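Local atomic coordinates of beta-galactosidase/beta-glucuronidase (Faecalibacterium prausnitzii L2-6, PDB entry 6MVF), a protein that acts as an FMN-binding beta-glucuronidase of glycoside hydrolase family 2, from a human gut bacterium, and probably cleaves sugars from glycosides. Residues L30-F38 / E46-W54; R68-K79 / G130-E141. One frame throughout, in Å; residues are numbered along the deposited sequence.

Contact 1: L30-F38 / E46-W54; sequences LNEGWTLRF and ETVTLPHTW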
loop_
_atom_site.group_PDB
_atom_site.type_symbol
_atom_site.label_atom_id
_atom_site.label_comp_id
_atom_site.label_asym_id
_atom_site.label_seq_id
_atom_site.Cartn_x
_atom_site.Cartn_y
_atom_site.Cartn_z
ATOM N N LEU A 30 -1.688 -7.739 -21.475
ATOM C CA LEU A 30 -1.449 -9.095 -21.943
ATOM C C LEU A 30 0.030 -9.416 -21.834
ATOM O O LEU A 30 0.639 -9.858 -22.812
ATOM C CB LEU A 30 -1.880 -9.270 -23.393
ATOM C CG LEU A 30 -3.327 -9.122 -23.800
ATOM C CD1 LEU A 30 -3.356 -8.929 -25.319
ATOM C CD2 LEU A 30 -4.097 -10.359 -23.386
ATOM N N ASN A 31 0.634 -9.177 -20.678
ATOM C CA ASN A 31 2.066 -9.409 -20.561
ATOM C C ASN A 31 2.412 -10.835 -20.151
ATOM O O ASN A 31 3.564 -11.248 -20.318
ATOM C CB ASN A 31 2.673 -8.408 -19.570
ATOM C CG ASN A 31 2.806 -6.996 -20.163
ATOM O OD1 ASN A 31 2.457 -6.751 -21.327
ATOM N ND2 ASN A 31 3.323 -6.067 -19.360
ATOM N N GLU A 32 1.450 -11.595 -19.635
ATOM C CA GLU A 32 1.691 -12.926 -19.100
ATOM C C GLU A 32 1.359 -14.013 -20.116
ATOM O O GLU A 32 0.600 -13.802 -21.062
ATOM C CB GLU A 32 0.869 -13.141 -17.833
ATOM C CG GLU A 32 1.383 -12.356 -16.654
ATOM C CD GLU A 32 0.274 -11.960 -15.708
ATOM O OE1 GLU A 32 -0.911 -11.981 -16.133
ATOM O OE2 GLU A 32 0.591 -11.626 -14.540
ATOM N N GLY A 33 1.953 -15.186 -19.908
ATOM C CA GLY A 33 1.498 -16.393 -20.579
ATOM C C GLY A 33 1.975 -16.613 -21.999
ATOM O O GLY A 33 1.229 -17.153 -22.826
ATOM N N TRP A 34 3.209 -16.240 -22.306
ATOM C CA TRP A 34 3.714 -16.308 -23.664
ATOM C C TRP A 34 4.676 -17.476 -23.803
ATOM O O TRP A 34 5.424 -17.805 -22.875
ATOM C CB TRP A 34 4.438 -15.009 -24.070
ATOM C CG TRP A 34 3.569 -13.798 -24.100
ATOM C CD1 TRP A 34 3.227 -13.002 -23.038
ATOM C CD2 TRP A 34 2.930 -13.226 -25.250
ATOM N NE1 TRP A 34 2.421 -11.975 -23.461
ATOM C CE2 TRP A 34 2.226 -12.086 -24.813
ATOM C CE3 TRP A 34 2.898 -13.559 -26.606
ATOM C CZ2 TRP A 34 1.495 -11.280 -25.685
ATOM C CZ3 TRP A 34 2.166 -12.759 -27.473
ATOM C CH2 TRP A 34 1.477 -11.634 -27.010
ATOM N N THR A 35 4.661 -18.084 -24.981
ATOM C CA THR A 35 5.713 -18.991 -25.398
ATOM C C THR A 35 6.505 -18.335 -26.512
ATOM O O THR A 35 5.919 -17.817 -27.470
ATOM C CB THR A 35 5.136 -20.321 -25.866
ATOM O OG1 THR A 35 4.289 -20.816 -24.838
ATOM C CG2 THR A 35 6.250 -21.325 -26.106
ATOM N N LEU A 36 7.825 -18.334 -26.365
ATOM C CA LEU A 36 8.738 -17.839 -27.385
ATOM C C LEU A 36 9.370 -19.027 -28.096
ATOM O O LEU A 36 10.067 -19.826 -27.464
ATOM C CB LEU A 36 9.823 -16.964 -26.767
ATOM C CG LEU A 36 10.858 -16.440 -27.750
ATOM C CD1 LEU A 36 10.170 -15.631 -28.827
ATOM C CD2 LEU A 36 11.868 -15.603 -27.027
ATOM N N ARG A 37 9.115 -19.147 -29.396
ATOM C CA ARG A 37 9.778 -20.132 -30.243
ATOM C C ARG A 37 10.719 -19.428 -31.211
ATOM O O ARG A 37 10.579 -18.231 -31.494
ATOM C CB ARG A 37 8.771 -20.982 -31.030
ATOM C CG ARG A 37 7.866 -21.815 -30.169
ATOM C CD ARG A 37 6.819 -22.508 -31.004
ATOM N NE ARG A 37 5.974 -23.360 -30.182
ATOM C CZ ARG A 37 4.758 -23.028 -29.773
ATOM N NH1 ARG A 37 4.248 -21.861 -30.123
ATOM N NH2 ARG A 37 4.052 -23.856 -29.014
ATOM N N PHE A 38 11.689 -20.191 -31.710
ATOM C CA PHE A 38 12.651 -19.709 -32.703
ATOM C C PHE A 38 12.587 -20.621 -33.917
ATOM O O PHE A 38 13.119 -21.745 -33.882
ATOM C CB PHE A 38 14.063 -19.668 -32.121
ATOM C CG PHE A 38 14.269 -18.564 -31.116
ATOM C CD1 PHE A 38 14.033 -18.779 -29.768
ATOM C CD2 PHE A 38 14.685 -17.302 -31.521
ATOM C CE1 PHE A 38 14.212 -17.757 -28.836
ATOM C CE2 PHE A 38 14.865 -16.277 -30.593
ATOM C CZ PHE A 38 14.619 -16.511 -29.250
ATOM N N GLU A 46 10.397 -21.705 -25.011
ATOM C CA GLU A 46 10.427 -21.278 -23.620
ATOM C C GLU A 46 9.200 -20.418 -23.335
ATOM O O GLU A 46 8.697 -19.712 -24.215
ATOM C CB GLU A 46 11.713 -20.503 -23.313
ATOM C CG GLU A 46 11.767 -19.929 -21.914
ATOM C CD GLU A 46 13.022 -19.103 -21.651
ATOM O OE1 GLU A 46 13.675 -18.660 -22.627
ATOM O OE2 GLU A 46 13.352 -18.897 -20.456
ATOM N N THR A 47 8.704 -20.502 -22.107
ATOM C CA THR A 47 7.632 -19.620 -21.684
ATOM C C THR A 47 8.239 -18.408 -21.010
ATOM O O THR A 47 9.203 -18.528 -20.246
ATOM C CB THR A 47 6.670 -20.316 -20.733
ATOM O OG1 THR A 47 7.422 -20.930 -19.686
ATOM C CG2 THR A 47 5.880 -21.368 -21.482
ATOM N N VAL A 48 7.682 -17.236 -21.325
ATOM C CA VAL A 48 8.258 -15.951 -20.957
ATOM C C VAL A 48 7.129 -15.038 -20.512
ATOM O O VAL A 48 5.972 -15.200 -20.909
ATOM C CB VAL A 48 9.032 -15.291 -22.131
ATOM C CG1 VAL A 48 10.177 -16.192 -22.631
ATOM C CG2 VAL A 48 8.076 -14.928 -23.276
ATOM N N THR A 49 7.484 -14.053 -19.694
ATOM C CA THR A 49 6.589 -12.956 -19.365
ATOM C C THR A 49 7.155 -11.656 -19.932
ATOM O O THR A 49 8.368 -11.436 -19.898
ATOM C CB THR A 49 6.391 -12.876 -17.850
ATOM O OG1 THR A 49 5.720 -14.067 -17.407
ATOM C CG2 THR A 49 5.548 -11.676 -17.473
ATOM N N LEU A 50 6.278 -10.817 -20.509
ATOM C CA LEU A 50 6.688 -9.503 -21.010
ATOM C C LEU A 50 6.771 -8.486 -19.870
ATOM O O LEU A 50 5.993 -8.558 -18.913
ATOM C CB LEU A 50 5.705 -8.990 -22.053
ATOM C CG LEU A 50 5.361 -9.942 -23.188
ATOM C CD1 LEU A 50 4.505 -9.203 -24.214
ATOM C CD2 LEU A 50 6.638 -10.537 -23.795
ATOM N N PRO A 51 7.680 -7.490 -19.961
ATOM C CA PRO A 51 8.667 -7.164 -21.006
ATOM C C PRO A 51 9.733 -8.203 -21.224
ATOM O O PRO A 51 10.224 -8.776 -20.262
ATOM C CB PRO A 51 9.323 -5.868 -20.492
ATOM C CG PRO A 51 8.918 -5.753 -19.074
ATOM C CD PRO A 51 7.577 -6.399 -18.976
ATOM N N HIS A 52 10.117 -8.417 -22.481
ATOM C CA HIS A 52 11.052 -9.487 -22.774
ATOM C C HIS A 52 11.938 -9.152 -23.962
ATOM O O HIS A 52 11.496 -8.568 -24.955
ATOM C CB HIS A 52 10.316 -10.802 -23.050
ATOM C CG HIS A 52 11.240 -11.926 -23.378
ATOM N ND1 HIS A 52 11.569 -12.262 -24.673
ATOM C CD2 HIS A 52 11.956 -12.754 -22.577
ATOM C CE1 HIS A 52 12.432 -13.262 -24.656
ATOM N NE2 HIS A 52 12.683 -13.580 -23.397
ATOM N N THR A 53 13.194 -9.544 -23.850
ATOM C CA THR A 53 14.078 -9.616 -24.998
ATOM C C THR A 53 14.875 -10.902 -24.903
ATOM O O THR A 53 15.274 -11.309 -23.811
ATOM C CB THR A 53 15.043 -8.433 -25.079
ATOM O OG1 THR A 53 15.978 -8.678 -26.141
ATOM C CG2 THR A 53 15.788 -8.231 -23.750
ATOM N N TRP A 54 15.113 -11.542 -26.044
ATOM C CA TRP A 54 15.992 -12.708 -26.035
ATOM C C TRP A 54 17.475 -12.320 -25.981
ATOM O O TRP A 54 18.320 -13.205 -25.837
ATOM C CB TRP A 54 15.685 -13.618 -27.245
ATOM C CG TRP A 54 15.911 -12.992 -28.609
ATOM C CD1 TRP A 54 17.121 -12.786 -29.246
ATOM C CD2 TRP A 54 14.902 -12.496 -29.503
ATOM N NE1 TRP A 54 16.917 -12.177 -30.470
ATOM C CE2 TRP A 54 15.570 -11.988 -30.653
ATOM C CE3 TRP A 54 13.502 -12.420 -29.440
ATOM C CZ2 TRP A 54 14.880 -11.429 -31.734
ATOM C CZ3 TRP A 54 12.817 -11.866 -30.512
ATOM C CH2 TRP A 54 13.509 -11.375 -31.647
#
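Leu50 lies over the indole of Trp34: its CG sits above the five-membered ring, 3.9 Å from the ring centroid and 27° off the normal, a CH-pi contact. Its CD1 reaches further across the same face, 3.5 Å from Trp34 NE1. Trp34 NE1 donates to Leu30 O at 2.8 Å, with the acceptor close to the indole plane, which probably helps to hold the ring's rotation. One edge of the indole is thus tied back to its own segment while a face is covered from the other.

An aromatic pair, Phe38 with Trp54, closes the far end. The CE2 and CZ edge of Phe38 is directed at the face of Trp54 in a T-shaped stack, the planes 82° apart and Phe38 CZ 3.7 Å from Trp54 CB. Trp54 has its ring carbon CG lodged between the backbone N and the carbonyl carbon (chi1 62°), which turns the indole face to Phe38. Between the two tryptophans, Leu36 CD2 approaches His52 CE1 at 3.4 Å. Val48 CG2 packs on Trp34 CB.

The backbones form a short antiparallel ladder, with hydrogen-bonded pairs Trp34-Val48 and Leu36-Glu46 on either side of the non-hydrogen-bonded Thr35-Thr47. Beyond it, Leu50 N donates to Asn31 O at 2.8 Å, continuing the link past the strands just before the cis Leu50-Pro51 peptide bond.

Strands 34-37 and 46-48 make a beta hairpin at the border of a six-stranded antiparallel sheet, where 46-48 is outermost within the chain and 34-37 pairs onward with 70-78. Trp34 also touches Tyr73 and Arg75 of that neighbour and, beyond it, Leu134 and Ile136 of strand 131-139; Leu50 touches Val163 of strand 163-168, in the four-stranded sheet that also holds strand 26-29.

Contact 2: R68-K79 / G130-E141; sequences RTTGVYSRTFKK and GDNELTIEVSNE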
loop_
_atom_site.group_PDB
_atom_site.type_symbol
_atom_site.label_atom_id
_atom_site.label_comp_id
_atom_site.label_asym_id
_atom_site.label_seq_id
_atom_site.Cartn_x
_atom_site.Cartn_y
_atom_site.Cartn_z
ATOM N N ARG A 68 20.753 -12.380 -33.506
ATOM C CA ARG A 68 19.822 -11.624 -34.335
ATOM C C ARG A 68 19.088 -12.611 -35.232
ATOM O O ARG A 68 19.726 -13.428 -35.905
ATOM C CB ARG A 68 20.541 -10.550 -35.159
ATOM C CG ARG A 68 21.474 -9.668 -34.312
ATOM C CD ARG A 68 22.119 -8.555 -35.129
ATOM N NE ARG A 68 21.076 -7.757 -35.764
ATOM C CZ ARG A 68 21.278 -6.614 -36.405
ATOM N NH1 ARG A 68 22.510 -6.124 -36.509
ATOM N NH2 ARG A 68 20.243 -5.967 -36.937
ATOM N N THR A 69 17.752 -12.553 -35.215
ATOM C CA THR A 69 16.920 -13.578 -35.845
ATOM C C THR A 69 15.438 -13.275 -35.672
ATOM O O THR A 69 15.061 -12.198 -35.200
ATOM C CB THR A 69 17.206 -14.962 -35.259
ATOM O OG1 THR A 69 16.601 -15.968 -36.083
ATOM C CG2 THR A 69 16.658 -15.071 -33.813
ATOM N N THR A 70 14.590 -14.235 -36.001
ATOM C CA THR A 70 13.158 -14.106 -35.789
ATOM C C THR A 70 12.722 -14.976 -34.615
ATOM O O THR A 70 12.956 -16.191 -34.612
ATOM C CB THR A 70 12.396 -14.469 -37.056
ATOM O OG1 THR A 70 12.910 -13.670 -38.139
ATOM C CG2 THR A 70 10.890 -14.212 -36.850
ATOM N N GLY A 71 12.116 -14.340 -33.616
ATOM C CA GLY A 71 11.445 -15.023 -32.520
ATOM C C GLY A 71 9.945 -14.809 -32.632
ATOM O O GLY A 71 9.488 -13.694 -32.897
ATOM N N VAL A 72 9.191 -15.888 -32.449
ATOM C CA VAL A 72 7.734 -15.870 -32.500
ATOM C C VAL A 72 7.217 -15.994 -31.076
ATOM O O VAL A 72 7.513 -16.977 -30.381
ATOM C CB VAL A 72 7.178 -16.999 -33.382
ATOM C CG1 VAL A 72 5.649 -16.977 -33.392
ATOM C CG2 VAL A 72 7.699 -16.843 -34.775
ATOM N N TYR A 73 6.466 -14.986 -30.644
ATOM C CA TYR A 73 5.750 -15.005 -29.375
ATOM C C TYR A 73 4.311 -15.403 -29.657
ATOM O O TYR A 73 3.742 -15.004 -30.677
ATOM C CB TYR A 73 5.763 -13.624 -28.677
ATOM C CG TYR A 73 7.124 -13.047 -28.254
ATOM C CD1 TYR A 73 7.917 -12.323 -29.146
ATOM C CD2 TYR A 73 7.578 -13.188 -26.949
ATOM C CE1 TYR A 73 9.132 -11.780 -28.758
ATOM C CE2 TYR A 73 8.790 -12.654 -26.548
ATOM C CZ TYR A 73 9.571 -11.950 -27.457
ATOM O OH TYR A 73 10.783 -11.422 -27.030
ATOM N N SER A 74 3.713 -16.169 -28.750
ATOM C CA SER A 74 2.300 -16.482 -28.899
ATOM C C SER A 74 1.690 -16.752 -27.536
ATOM O O SER A 74 2.360 -17.253 -26.627
ATOM C CB SER A 74 2.065 -17.681 -29.829
ATOM O OG SER A 74 2.451 -18.879 -29.193
ATOM N N ARG A 75 0.409 -16.407 -27.409
ATOM C CA ARG A 75 -0.363 -16.642 -26.195
ATOM C C ARG A 75 -1.838 -16.669 -26.558
ATOM O O ARG A 75 -2.226 -16.365 -27.687
ATOM C CB ARG A 75 -0.094 -15.573 -25.133
ATOM C CG ARG A 75 -0.760 -14.240 -25.405
ATOM C CD ARG A 75 -0.827 -13.430 -24.124
ATOM N NE ARG A 75 -2.112 -13.618 -23.461
ATOM C CZ ARG A 75 -2.408 -13.172 -22.246
ATOM N NH1 ARG A 75 -1.517 -12.512 -21.530
ATOM N NH2 ARG A 75 -3.607 -13.392 -21.748
ATOM N N THR A 76 -2.664 -17.019 -25.572
ATOM C CA THR A 76 -4.113 -17.077 -25.719
ATOM C C THR A 76 -4.767 -15.918 -24.971
ATOM O O THR A 76 -4.219 -15.411 -23.990
ATOM C CB THR A 76 -4.618 -18.432 -25.223
ATOM O OG1 THR A 76 -4.167 -19.426 -26.144
ATOM C CG2 THR A 76 -6.148 -18.487 -25.132
ATOM N N PHE A 77 -5.912 -15.450 -25.473
ATOM C CA PHE A 77 -6.645 -14.384 -24.796
ATOM C C PHE A 77 -8.141 -14.560 -25.023
ATOM O O PHE A 77 -8.570 -15.163 -26.012
ATOM C CB PHE A 77 -6.178 -12.978 -25.235
ATOM C CG PHE A 77 -6.516 -12.607 -26.665
ATOM C CD1 PHE A 77 -5.675 -12.946 -27.713
ATOM C CD2 PHE A 77 -7.648 -11.862 -26.954
ATOM C CE1 PHE A 77 -5.977 -12.569 -29.024
ATOM C CE2 PHE A 77 -7.947 -11.490 -28.275
ATOM C CZ PHE A 77 -7.109 -11.839 -29.296
ATOM N N LYS A 78 -8.929 -14.057 -24.075
ATOM C CA LYS A 78 -10.377 -14.069 -24.205
ATOM C C LYS A 78 -10.818 -12.786 -24.882
ATOM O O LYS A 78 -10.244 -11.721 -24.645
ATOM C CB LYS A 78 -11.066 -14.209 -22.845
ATOM C CG LYS A 78 -10.695 -15.478 -22.110
ATOM C CD LYS A 78 -11.933 -16.247 -21.648
ATOM C CE LYS A 78 -11.749 -17.765 -21.775
ATOM N NZ LYS A 78 -10.466 -18.231 -21.161
ATOM N N LYS A 79 -11.811 -12.901 -25.743
ATOM C CA LYS A 79 -12.319 -11.741 -26.456
ATOM C C LYS A 79 -13.013 -10.828 -25.452
ATOM O O LYS A 79 -13.914 -11.285 -24.741
ATOM C CB LYS A 79 -13.273 -12.194 -27.563
ATOM C CG LYS A 79 -13.931 -11.084 -28.377
ATOM C CD LYS A 79 -15.284 -11.569 -28.892
ATOM C CE LYS A 79 -16.111 -10.461 -29.537
ATOM N NZ LYS A 79 -15.572 -10.028 -30.862
ATOM N N GLY A 130 -14.742 -16.523 -26.517
ATOM C CA GLY A 130 -13.861 -17.436 -25.821
ATOM C C GLY A 130 -12.415 -17.220 -26.220
ATOM O O GLY A 130 -11.991 -16.120 -26.587
ATOM N N ASP A 131 -11.650 -18.303 -26.162
ATOM C CA ASP A 131 -10.218 -18.214 -26.398
ATOM C C ASP A 131 -9.926 -17.803 -27.836
ATOM O O ASP A 131 -10.630 -18.198 -28.768
ATOM C CB ASP A 131 -9.553 -19.550 -26.080
ATOM C CG ASP A 131 -9.476 -19.826 -24.585
ATOM O OD1 ASP A 131 -9.812 -18.919 -23.794
ATOM O OD2 ASP A 131 -9.076 -20.951 -24.199
ATOM N N ASN A 132 -8.899 -16.971 -27.997
ATOM C CA ASN A 132 -8.317 -16.637 -29.289
ATOM C C ASN A 132 -6.814 -16.856 -29.182
ATOM O O ASN A 132 -6.274 -16.979 -28.082
ATOM C CB ASN A 132 -8.631 -15.181 -29.708
ATOM C CG ASN A 132 -10.115 -14.934 -29.910
ATOM O OD1 ASN A 132 -10.581 -14.732 -31.038
ATOM N ND2 ASN A 132 -10.872 -14.949 -28.817
ATOM N N GLU A 133 -6.129 -16.919 -30.322
ATOM C CA GLU A 133 -4.671 -17.023 -30.334
ATOM C C GLU A 133 -4.041 -15.765 -30.926
ATOM O O GLU A 133 -4.444 -15.298 -31.997
ATOM C CB GLU A 133 -4.207 -18.264 -31.097
ATOM C CG GLU A 133 -3.817 -19.426 -30.166
ATOM C CD GLU A 133 -2.388 -19.309 -29.593
ATOM O OE1 GLU A 133 -1.463 -18.882 -30.331
ATOM O OE2 GLU A 133 -2.187 -19.657 -28.401
ATOM N N LEU A 134 -3.059 -15.223 -30.215
ATOM C CA LEU A 134 -2.314 -14.039 -30.621
ATOM C C LEU A 134 -0.874 -14.437 -30.929
ATOM O O LEU A 134 -0.203 -15.053 -30.087
ATOM C CB LEU A 134 -2.358 -12.979 -29.514
ATOM C CG LEU A 134 -1.565 -11.678 -29.626
ATOM C CD1 LEU A 134 -1.979 -10.956 -30.866
ATOM C CD2 LEU A 134 -1.791 -10.793 -28.392
ATOM N N THR A 135 -0.408 -14.083 -32.134
ATOM C CA THR A 135 0.919 -14.454 -32.627
ATOM C C THR A 135 1.645 -13.199 -33.092
ATOM O O THR A 135 1.130 -12.469 -33.944
ATOM C CB THR A 135 0.810 -15.470 -33.777
ATOM O OG1 THR A 135 0.103 -16.632 -33.323
ATOM C CG2 THR A 135 2.182 -15.898 -34.267
ATOM N N ILE A 136 2.830 -12.941 -32.535
ATOM C CA ILE A 136 3.651 -11.793 -32.928
ATOM C C ILE A 136 5.026 -12.302 -33.355
ATOM O O ILE A 136 5.832 -12.734 -32.518
ATOM C CB ILE A 136 3.784 -10.753 -31.808
ATOM C CG1 ILE A 136 2.408 -10.340 -31.284
ATOM C CG2 ILE A 136 4.556 -9.528 -32.322
ATOM C CD1 ILE A 136 2.428 -9.701 -29.889
ATOM N N GLU A 137 5.295 -12.247 -34.656
ATOM C CA GLU A 137 6.623 -12.521 -35.182
ATOM C C GLU A 137 7.459 -11.261 -35.068
ATOM O O GLU A 137 7.047 -10.202 -35.544
ATOM C CB GLU A 137 6.550 -12.962 -36.643
ATOM C CG GLU A 137 6.183 -14.418 -36.847
ATOM C CD GLU A 137 6.223 -14.847 -38.316
ATOM O OE1 GLU A 137 5.279 -15.565 -38.736
ATOM O OE2 GLU A 137 7.194 -14.469 -39.032
ATOM N N VAL A 138 8.631 -11.379 -34.448
ATOM C CA VAL A 138 9.530 -10.255 -34.223
ATOM C C VAL A 138 10.909 -10.613 -34.765
ATOM O O VAL A 138 11.423 -11.697 -34.489
ATOM C CB VAL A 138 9.618 -9.907 -32.726
ATOM C CG1 VAL A 138 10.555 -8.722 -32.498
ATOM C CG2 VAL A 138 8.249 -9.638 -32.174
ATOM N N SER A 139 11.512 -9.702 -35.508
ATOM C CA SER A 139 12.846 -9.909 -36.050
ATOM C C SER A 139 13.722 -8.709 -35.728
ATOM O O SER A 139 13.340 -7.568 -36.012
ATOM C CB SER A 139 12.802 -10.119 -37.559
ATOM O OG SER A 139 14.129 -10.149 -38.075
ATOM N N ASN A 140 14.905 -8.964 -35.158
ATOM C CA ASN A 140 15.905 -7.915 -34.994
ATOM C C ASN A 140 17.054 -8.044 -36.001
ATOM O O ASN A 140 18.169 -7.568 -35.750
ATOM C CB ASN A 140 16.420 -7.883 -33.555
ATOM C CG ASN A 140 17.276 -9.088 -33.196
ATOM O OD1 ASN A 140 17.143 -10.161 -33.777
ATOM N ND2 ASN A 140 18.155 -8.907 -32.210
ATOM N N GLU A 141 16.792 -8.671 -37.147
ATOM C CA GLU A 141 17.754 -8.751 -38.239
ATOM C C GLU A 141 17.743 -7.466 -39.058
ATOM O O GLU A 141 16.722 -6.769 -39.137
ATOM C CB GLU A 141 17.434 -9.947 -39.142
ATOM C CG GLU A 141 17.877 -11.293 -38.566
ATOM C CD GLU A 141 17.246 -12.507 -39.259
ATOM O OE1 GLU A 141 15.982 -12.607 -39.341
ATOM O OE2 GLU A 141 18.034 -13.372 -39.707
HETATM O O HOH W 1 -15.361 -13.816 -25.344
#
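Phe77 has chi1 68°, which puts CG between the backbone N and the carbonyl carbon and carries the ring toward Asn132 on the partner strand. Asn132 CB then lies over one face, 3.9 Å from the centroid, in a CH-pi contact. The amide plane is only modestly inclined to the ring, and Leu134 CB touches the same ring at CE1, 3.7 Å away. The amide end of Asn132 is held elsewhere, by Arg128 and Asn105.

At the other end, Asn140 has a similar first torsion (70°), which brings OD1 back to accept from Thr69 N at 2.9 Å, while Asn140 N donates to Thr69 O. Arg68 turns its guanidinium edge to the carbonyl of Asn140: NE and NH2 both donate to Asn140 O, each at 2.9 Å, with the oxygen near the guanidinium plane. Asn140 is therefore fixed through backbone and side chain alike, and its ND2 is taken by Phe155 O.

On the face of Thr76 and Lys78 the contacts are polar. Thr76 OG1 donates to Glu133 OE2 at 3.0 Å, on the anti side of OE2 and tilted out of the carboxylate plane, and Lys78 NZ forms a salt bridge with Asp131 OD1, 2.8 Å away, which offers its syn lone pair. Farther along this face, Val72 CG2 lies beside Glu137 CG at 3.5 Å, and the carboxylate of Glu137 pairs with Lys103.

Nine successive residue pairs, Thr70-Ser139 to Lys78-Asp131, alternate between non-hydrogen-bonded and hydrogen-bonded. These are two long central strands of a six-stranded antiparallel sheet, its buried face turned to strand 163-168 of a second sheet: the beta-sandwich characteristic of the family 2 sugar-binding domain.

Contact 1 and contact 2 lie side by side in one sheet, their centres about 9 Å apart. Strand 34-37 of contact 1 borders strand 70-78 of contact 2, and Arg37 N lies 2.9 Å from Val72 O in a probable backbone hydrogen bond between them. On the inner face, His52 ND1 meets Tyr73 OH at 2.6 Å, probably also hydrogen-bonded, with the two rings steeply inclined. Along the chain, the hairpin of contact 1 closes before contact 2 opens. Both belong to the sugar-binding domain and lie away from the flavin mononucleotide pocket, whose residues, among them Asp174, Tyr177, Phe202 and Lys379, come from elsewhere in the chain.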